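Local coordinates for carbohydrate kinase (Agrobacterium tumefaciens, PDB 2NWH), which probably phosphorylates a sugar or related substrate at the expense of a nucleoside triphosphate, as a member of the pfkB (ribokinase-like) carbohydrate kinases, at residues A127-I132 against A156-K161. Numbering follows the deposited sequence.
Sequences AVREAI and ARACEK
The carbonyl oxygen of Ile132 accepts a hydrogen bond from the hydroxyl of Ser135 and none from 156-161, and Lys161 lies alongside it, with CE 3.5 Å from Ile132 O in a van der Waals contact. A bend at chi2 (-71°) carries CD and CE of Lys161 across to this carbonyl; the Ile132 and Lys161 side chains run roughly antiparallel, and Lys161 NZ ends in a weak hydrogen bond to the carbonyl of Ser135. Ile132 meets this segment through its CG2 branch, anti to the backbone N. Ile132 CG2 sits 4.0 Å from Lys161 CG and 4.1 Å from Cys159 CB, while the same side chain also packs on Leu152 and Ile155 of helix 146-158. One turn earlier Arg129 reaches across with CG anti to its backbone N (chi1 -160°) and an extended chain. The methyl of Ala158 lies at the edge of the guanidinium, with CB 3.6 Å from Arg129 NH1, and Cys159 SG approaches it obliquely. No hydrogen bond joins the two segments. Glu160, at positive phi, closes helix 146-158 in a Schellman motif, where Lys161 N bonds Ala156 O at 3.0 Å and Glu160 N bonds Arg157 O at 2.8 Å, and the chain turns toward strand 163-166. The contact thus joins neighbouring helices 126-134 and 146-158, linked through strand 137-141, at the surface of the alpha/beta ribokinase-like fold.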
loop_
_atom_site.group_PDB
_atom_site.type_symbol
_atom_site.label_atom_id
_atom_site.label_comp_id
_atom_site.label_asym_id
_atom_site.label_seq_id
_atom_site.Cartn_x
_atom_site.Cartn_y
_atom_site.Cartn_z
ATOM N N ALA A 127 -23.116 2.445 -7.706
ATOM C CA ALA A 127 -22.754 1.779 -6.456
ATOM C C ALA A 127 -21.361 2.190 -5.962
ATOM O O ALA A 127 -21.151 2.336 -4.744
ATOM C CB ALA A 127 -22.867 0.220 -6.610
ATOM N N VAL A 128 -20.420 2.409 -6.888
ATOM C CA VAL A 128 -19.048 2.809 -6.517
ATOM C C VAL A 128 -19.087 4.295 -6.090
ATOM O O VAL A 128 -18.479 4.670 -5.092
ATOM C CB VAL A 128 -18.044 2.625 -7.677
ATOM C CG1 VAL A 128 -16.625 3.228 -7.302
ATOM C CG2 VAL A 128 -17.942 1.118 -8.128
ATOM N N ARG A 129 -19.817 5.128 -6.837
ATOM C CA ARG A 129 -19.924 6.551 -6.454
ATOM C C ARG A 129 -20.513 6.722 -5.063
ATOM O O ARG A 129 -20.049 7.545 -4.309
ATOM C CB ARG A 129 -20.730 7.376 -7.453
ATOM C CG ARG A 129 -20.398 8.872 -7.309
ATOM C CD ARG A 129 -21.090 9.695 -8.341
ATOM N NE ARG A 129 -20.559 11.041 -8.276
ATOM C CZ ARG A 129 -19.755 11.554 -9.193
ATOM N NH1 ARG A 129 -19.323 12.810 -9.072
ATOM N NH2 ARG A 129 -19.421 10.826 -10.247
ATOM N N GLU A 130 -21.512 5.927 -4.719
ATOM C CA GLU A 130 -22.112 5.964 -3.397
ATOM C C GLU A 130 -21.116 5.473 -2.307
ATOM O O GLU A 130 -21.088 6.002 -1.201
ATOM C CB GLU A 130 -23.365 5.096 -3.389
ATOM C CG GLU A 130 -24.469 5.720 -4.261
ATOM C CD GLU A 130 -25.719 4.877 -4.336
ATOM O OE1 GLU A 130 -25.880 3.910 -3.572
ATOM O OE2 GLU A 130 -26.563 5.219 -5.171
ATOM N N ALA A 131 -20.326 4.463 -2.620
ATOM C CA ALA A 131 -19.260 4.058 -1.677
ATOM C C ALA A 131 -18.339 5.234 -1.398
ATOM O O ALA A 131 -17.959 5.514 -0.206
ATOM C CB ALA A 131 -18.448 2.836 -2.240
ATOM N N ILE A 132 -17.970 5.932 -2.472
ATOM C CA ILE A 132 -17.108 7.127 -2.366
ATOM C C ILE A 132 -17.757 8.213 -1.479
ATOM O O ILE A 132 -17.117 8.753 -0.558
ATOM C CB ILE A 132 -16.677 7.653 -3.777
ATOM C CG1 ILE A 132 -15.762 6.593 -4.450
ATOM C CG2 ILE A 132 -15.979 9.034 -3.669
ATOM C CD1 ILE A 132 -15.380 6.856 -5.876
ATOM N N ALA A 156 -12.996 11.740 -7.226
ATOM C CA ALA A 156 -12.514 12.323 -5.982
ATOM C C ALA A 156 -12.612 13.843 -5.977
ATOM O O ALA A 156 -13.055 14.417 -4.987
ATOM C CB ALA A 156 -11.095 11.921 -5.717
ATOM N N ARG A 157 -12.164 14.466 -7.066
ATOM C CA ARG A 157 -12.304 15.922 -7.257
ATOM C C ARG A 157 -13.765 16.300 -7.044
ATOM O O ARG A 157 -14.081 17.022 -6.100
ATOM C CB ARG A 157 -11.869 16.329 -8.665
ATOM C CG ARG A 157 -11.535 17.834 -8.860
ATOM C CD ARG A 157 -11.392 18.135 -10.371
ATOM N NE ARG A 157 -10.318 17.346 -10.987
ATOM C CZ ARG A 157 -10.105 17.266 -12.291
ATOM N NH1 ARG A 157 -10.878 17.948 -13.123
ATOM N NH2 ARG A 157 -9.127 16.513 -12.765
ATOM N N ALA A 158 -14.651 15.783 -7.903
ATOM C CA ALA A 158 -16.060 16.172 -7.896
ATOM C C ALA A 158 -16.722 15.944 -6.536
ATOM O O ALA A 158 -17.565 16.741 -6.119
ATOM C CB ALA A 158 -16.846 15.463 -9.014
ATOM N N CYS A 159 -16.317 14.866 -5.852
ATOM C CA CYS A 159 -16.818 14.530 -4.520
ATOM C C CYS A 159 -16.088 15.225 -3.354
ATOM O O CYS A 159 -16.443 15.011 -2.192
ATOM C CB CYS A 159 -16.784 13.006 -4.334
ATOM S SG CYS A 159 -18.015 12.178 -5.364
ATOM N N GLU A 160 -15.097 16.061 -3.654
ATOM C CA GLU A 160 -14.245 16.647 -2.606
ATOM C C GLU A 160 -13.816 15.624 -1.549
ATOM O O GLU A 160 -13.957 15.831 -0.325
ATOM C CB GLU A 160 -14.932 17.889 -1.993
ATOM C CG GLU A 160 -15.370 18.883 -3.046
ATOM C CD GLU A 160 -16.651 19.648 -2.687
ATOM O OE1 GLU A 160 -17.612 19.013 -2.183
ATOM O OE2 GLU A 160 -16.720 20.867 -2.957
ATOM N N LYS A 161 -13.294 14.501 -2.040
ATOM C CA LYS A 161 -12.699 13.488 -1.193
ATOM C C LYS A 161 -11.204 13.493 -1.411
ATOM O O LYS A 161 -10.749 13.459 -2.557
ATOM C CB LYS A 161 -13.276 12.101 -1.471
ATOM C CG LYS A 161 -14.770 12.015 -1.214
ATOM C CD LYS A 161 -15.131 12.081 0.272
ATOM C CE LYS A 161 -16.668 12.066 0.432
ATOM N NZ LYS A 161 -17.024 12.673 1.754
#